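Long-range contact in alpha-L-rhamnosidase (Aspergillus terreus, PDB 6GSZ), which binds calcium ions and probably hydrolyses terminal non-reducing alpha-L-rhamnose residues in alpha-L-rhamnosides: residues A[437-449]-A[727-739]. Residues are numbered along the deposited sequence; the frame is centred on the assembly and turned at random.
Sequences PLISKLHENILWS and WLYQVVMNGTTTW. With NAG (2-acetamido-2-deoxy-beta-D-glucopyranose), chain H.
Asn445, on the buried side of helix 437-449, reaches into the chain that follows helix 727-732 and meets it with every side-chain atom. Its CB rests 3.6 Å from Thr737 N, and its CG lies 3.3 Å from Thr736 C. With CG anti to the carbonyl carbon (chi1 -68°), the amide is swung back beside its own backbone N, and with chi2 near zero OD1 lies close to Lys441 O and Thr736 O, both acceptors like itself, with no hydrogen bond to either. ND2 donates to Gly735 O at 3.0 Å, a bent bond (132° at the hydrogen) that arrives from above the carbonyl plane. A water accepts a second bond from ND2 and donates to Thr737 O, so both amide hydrogens are used.

The two helices cross almost perpendicularly, at 89°, within the six-hairpin glycosidase domain. Val731 fits as a knob among Leu438, Lys441, Leu442 and Asn445: CG1 touches Lys441 CG at 3.8 Å, while CG2 faces Asn445 ND2. Just beyond Val731, a Schellman motif with Asn734 at C-prime ends helix 727-732 and turns the chain toward Asn445; Asn734 itself carries an N-linked NAG.

Leu728 wedges its CD1 against Leu438 CB, 3.8 Å away. Further along, Thr738 N donates to Ser449 OG (2.9 Å), a hydroxyl also hydrogen-bonded to Asn760, and Thr738 CG2 packs on Ile446 CG1.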
# COMPACT_ATOMS: atom_id res chain seq x y z
N PRO A 437 11.23 -20.77 -13.32
CA PRO A 437 9.91 -20.80 -12.69
C PRO A 437 9.93 -20.45 -11.20
O PRO A 437 8.93 -19.93 -10.70
CB PRO A 437 9.35 -22.20 -12.93
CG PRO A 437 10.45 -23.00 -13.59
CD PRO A 437 11.63 -22.10 -13.84
N LEU A 438 11.03 -20.74 -10.51
CA LEU A 438 11.12 -20.37 -9.09
C LEU A 438 11.21 -18.85 -8.95
O LEU A 438 10.65 -18.30 -8.01
CB LEU A 438 12.29 -21.07 -8.40
CG LEU A 438 12.26 -22.60 -8.44
CD1 LEU A 438 13.47 -23.16 -7.73
CD2 LEU A 438 10.99 -23.15 -7.85
N ILE A 439 12.01 -18.17 -9.78
CA ILE A 439 12.16 -16.71 -9.68
C ILE A 439 10.85 -16.06 -10.14
O ILE A 439 10.40 -15.05 -9.56
CB ILE A 439 13.39 -16.24 -10.49
CG1 ILE A 439 14.66 -16.80 -9.87
CG2 ILE A 439 13.46 -14.72 -10.57
CD1 ILE A 439 15.90 -16.49 -10.68
N SER A 440 10.20 -16.63 -11.16
CA SER A 440 8.86 -16.11 -11.54
C SER A 440 7.88 -16.24 -10.35
O SER A 440 7.11 -15.30 -10.09
CB SER A 440 8.27 -16.79 -12.75
OG SER A 440 9.10 -16.59 -13.88
N LYS A 441 7.92 -17.38 -9.65
CA LYS A 441 7.04 -17.55 -8.50
C LYS A 441 7.41 -16.57 -7.38
O LYS A 441 6.52 -16.06 -6.68
CB LYS A 441 7.09 -18.99 -7.99
CG LYS A 441 6.20 -19.28 -6.78
CD LYS A 441 4.73 -19.03 -7.04
CE LYS A 441 3.82 -19.73 -6.05
NZ LYS A 441 2.38 -19.46 -6.36
N LEU A 442 8.71 -16.35 -7.15
CA LEU A 442 9.15 -15.34 -6.17
C LEU A 442 8.45 -14.00 -6.43
O LEU A 442 7.94 -13.38 -5.50
CB LEU A 442 10.66 -15.18 -6.19
CG LEU A 442 11.22 -14.12 -5.25
CD1 LEU A 442 10.86 -14.42 -3.79
CD2 LEU A 442 12.73 -13.98 -5.47
N HIS A 443 8.43 -13.54 -7.68
CA HIS A 443 7.79 -12.28 -7.99
C HIS A 443 6.28 -12.34 -7.67
O HIS A 443 5.73 -11.39 -7.13
CB HIS A 443 8.08 -11.81 -9.43
CG HIS A 443 7.60 -10.41 -9.61
ND1 HIS A 443 6.31 -10.10 -10.03
CD2 HIS A 443 8.23 -9.24 -9.40
CE1 HIS A 443 6.19 -8.78 -10.06
NE2 HIS A 443 7.37 -8.23 -9.70
N GLU A 444 5.61 -13.44 -8.03
CA GLU A 444 4.20 -13.60 -7.70
C GLU A 444 4.00 -13.50 -6.17
O GLU A 444 3.03 -12.86 -5.69
CB GLU A 444 3.70 -14.89 -8.34
CG GLU A 444 2.22 -15.12 -8.13
CD GLU A 444 1.57 -16.20 -8.98
OE1 GLU A 444 2.25 -16.83 -9.81
OE2 GLU A 444 0.36 -16.41 -8.80
N ASN A 445 4.92 -14.09 -5.42
CA ASN A 445 4.83 -14.09 -3.96
C ASN A 445 5.01 -12.67 -3.40
O ASN A 445 4.32 -12.30 -2.43
CB ASN A 445 5.85 -15.01 -3.31
CG ASN A 445 5.57 -16.48 -3.57
OD1 ASN A 445 4.59 -16.85 -4.26
ND2 ASN A 445 6.46 -17.32 -3.05
N ILE A 446 5.90 -11.88 -4.01
CA ILE A 446 6.09 -10.49 -3.63
C ILE A 446 4.83 -9.68 -3.90
O ILE A 446 4.32 -8.89 -3.05
CB ILE A 446 7.30 -9.88 -4.37
CG1 ILE A 446 8.58 -10.60 -3.93
CG2 ILE A 446 7.38 -8.38 -4.15
CD1 ILE A 446 9.81 -10.25 -4.78
N LEU A 447 4.26 -9.91 -5.06
CA LEU A 447 2.98 -9.28 -5.44
C LEU A 447 1.89 -9.59 -4.39
O LEU A 447 1.16 -8.66 -3.96
CB LEU A 447 2.58 -9.83 -6.82
CG LEU A 447 1.18 -9.52 -7.33
CD1 LEU A 447 0.96 -8.05 -7.55
CD2 LEU A 447 0.87 -10.34 -8.57
N TRP A 448 1.78 -10.86 -4.00
CA TRP A 448 0.79 -11.22 -3.02
C TRP A 448 1.10 -10.63 -1.63
O TRP A 448 0.13 -10.32 -0.89
CB TRP A 448 0.61 -12.74 -2.96
CG TRP A 448 -0.28 -13.24 -4.05
CD1 TRP A 448 0.10 -13.87 -5.21
CD2 TRP A 448 -1.72 -13.24 -4.07
NE1 TRP A 448 -1.00 -14.20 -5.95
CE2 TRP A 448 -2.13 -13.91 -5.24
CE3 TRP A 448 -2.72 -12.83 -3.17
CZ2 TRP A 448 -3.47 -14.07 -5.60
CZ3 TRP A 448 -4.04 -13.03 -3.49
CH2 TRP A 448 -4.42 -13.62 -4.70
N SER A 449 2.38 -10.54 -1.23
CA SER A 449 2.70 -9.88 0.03
C SER A 449 2.36 -8.38 -0.01
O SER A 449 1.96 -7.78 1.02
CB SER A 449 4.10 -10.15 0.50
OG SER A 449 4.22 -11.46 1.01
N TRP A 727 15.90 -16.36 -0.71
CA TRP A 727 14.53 -16.11 -1.18
C TRP A 727 13.83 -17.38 -1.68
O TRP A 727 12.68 -17.65 -1.31
CB TRP A 727 14.52 -15.05 -2.27
CG TRP A 727 14.94 -13.70 -1.80
CD1 TRP A 727 14.14 -12.75 -1.26
CD2 TRP A 727 16.25 -13.12 -1.88
NE1 TRP A 727 14.87 -11.64 -0.93
CE2 TRP A 727 16.16 -11.83 -1.33
CE3 TRP A 727 17.49 -13.57 -2.33
CZ2 TRP A 727 17.27 -10.98 -1.22
CZ3 TRP A 727 18.58 -12.74 -2.22
CH2 TRP A 727 18.47 -11.46 -1.68
N LEU A 728 14.51 -18.18 -2.50
CA LEU A 728 13.83 -19.31 -3.14
C LEU A 728 13.64 -20.46 -2.16
O LEU A 728 12.82 -21.33 -2.44
CB LEU A 728 14.61 -19.78 -4.38
CG LEU A 728 14.69 -18.76 -5.49
CD1 LEU A 728 15.30 -19.39 -6.75
CD2 LEU A 728 13.37 -18.11 -5.80
N TYR A 729 14.34 -20.46 -1.03
CA TYR A 729 14.00 -21.43 0.02
C TYR A 729 12.52 -21.30 0.36
O TYR A 729 11.82 -22.28 0.51
CB TYR A 729 14.85 -21.21 1.26
CG TYR A 729 14.36 -21.92 2.49
CD1 TYR A 729 14.52 -23.28 2.61
CD2 TYR A 729 13.74 -21.24 3.52
CE1 TYR A 729 14.07 -23.95 3.74
CE2 TYR A 729 13.28 -21.88 4.66
CZ TYR A 729 13.45 -23.25 4.76
OH TYR A 729 13.00 -23.90 5.88
N GLN A 730 12.06 -20.05 0.51
CA GLN A 730 10.67 -19.85 0.92
C GLN A 730 9.72 -20.36 -0.18
O GLN A 730 8.69 -20.96 0.12
CB GLN A 730 10.40 -18.37 1.26
CG GLN A 730 11.40 -17.80 2.24
CD GLN A 730 11.08 -16.42 2.77
OE1 GLN A 730 10.34 -15.66 2.14
NE2 GLN A 730 11.65 -16.08 3.93
N VAL A 731 10.14 -20.26 -1.45
CA VAL A 731 9.36 -20.73 -2.60
C VAL A 731 9.28 -22.28 -2.61
O VAL A 731 8.21 -22.88 -2.79
CB VAL A 731 9.95 -20.18 -3.92
CG1 VAL A 731 9.25 -20.78 -5.11
CG2 VAL A 731 9.82 -18.64 -3.96
N VAL A 732 10.42 -22.94 -2.44
CA VAL A 732 10.45 -24.39 -2.53
C VAL A 732 9.81 -25.01 -1.29
O VAL A 732 9.46 -26.18 -1.35
CB VAL A 732 11.86 -24.95 -2.84
CG1 VAL A 732 12.42 -24.37 -4.13
CG2 VAL A 732 12.83 -24.80 -1.68
N MET A 733 9.61 -24.24 -0.20
CA MET A 733 8.86 -24.70 0.98
C MET A 733 7.35 -24.42 0.82
O MET A 733 6.59 -24.53 1.78
CB MET A 733 9.39 -24.00 2.23
CG MET A 733 10.78 -24.44 2.61
SD MET A 733 10.85 -26.16 3.15
CE MET A 733 9.95 -26.07 4.68
N ASN A 734 6.92 -24.12 -0.40
CA ASN A 734 5.52 -23.90 -0.80
C ASN A 734 5.02 -22.56 -0.28
O ASN A 734 3.82 -22.36 -0.16
CB ASN A 734 4.55 -25.00 -0.35
CG ASN A 734 4.92 -26.32 -0.94
OD1 ASN A 734 5.41 -26.34 -2.07
ND2 ASN A 734 4.69 -27.37 -0.17
N GLY A 735 5.93 -21.66 0.02
CA GLY A 735 5.55 -20.28 0.26
C GLY A 735 4.88 -19.64 -0.94
O GLY A 735 5.30 -19.89 -2.08
N THR A 736 3.85 -18.83 -0.68
CA THR A 736 3.11 -18.11 -1.71
C THR A 736 3.11 -16.59 -1.43
O THR A 736 2.43 -15.83 -2.13
CB THR A 736 1.69 -18.66 -1.86
OG1 THR A 736 1.00 -18.62 -0.61
CG2 THR A 736 1.69 -20.08 -2.39
N THR A 737 3.92 -16.20 -0.45
CA THR A 737 4.13 -14.84 0.02
C THR A 737 5.57 -14.81 0.50
O THR A 737 6.15 -15.86 0.72
CB THR A 737 3.17 -14.48 1.16
OG1 THR A 737 3.13 -15.52 2.13
CG2 THR A 737 1.78 -14.17 0.66
N THR A 738 6.12 -13.61 0.70
CA THR A 738 7.42 -13.50 1.36
C THR A 738 7.19 -13.52 2.87
O THR A 738 6.19 -13.02 3.38
CB THR A 738 8.19 -12.26 0.87
OG1 THR A 738 7.42 -11.05 0.96
CG2 THR A 738 8.64 -12.43 -0.56
N TRP A 739 8.17 -14.07 3.60
CA TRP A 739 8.03 -14.29 5.05
C TRP A 739 8.83 -13.24 5.82
O TRP A 739 9.81 -12.68 5.33
CB TRP A 739 8.51 -15.69 5.45
CG TRP A 739 7.88 -16.81 4.67
CD1 TRP A 739 6.72 -16.82 3.96
CD2 TRP A 739 8.39 -18.15 4.63
NE1 TRP A 739 6.48 -18.08 3.46
CE2 TRP A 739 7.50 -18.91 3.85
CE3 TRP A 739 9.55 -18.74 5.14
CZ2 TRP A 739 7.70 -20.28 3.61
CZ3 TRP A 739 9.76 -20.08 4.90
CH2 TRP A 739 8.84 -20.84 4.15
C1 NAG H . 4.98 -28.75 -0.48
C2 NAG H . 5.17 -29.48 0.86
C3 NAG H . 5.50 -30.94 0.60
C4 NAG H . 4.45 -31.53 -0.33
C5 NAG H . 4.25 -30.67 -1.59
C6 NAG H . 3.11 -31.20 -2.43
C7 NAG H . 5.93 -28.19 2.85
C8 NAG H . 7.12 -27.57 3.53
N2 NAG H . 6.19 -28.87 1.71
O3 NAG H . 5.50 -31.65 1.84
O4 NAG H . 4.88 -32.83 -0.69
O5 NAG H . 3.93 -29.32 -1.23
O6 NAG H . 2.94 -30.32 -3.54
O7 NAG H . 4.81 -28.03 3.35
O HOH W 1 8.34 -16.37 -1.14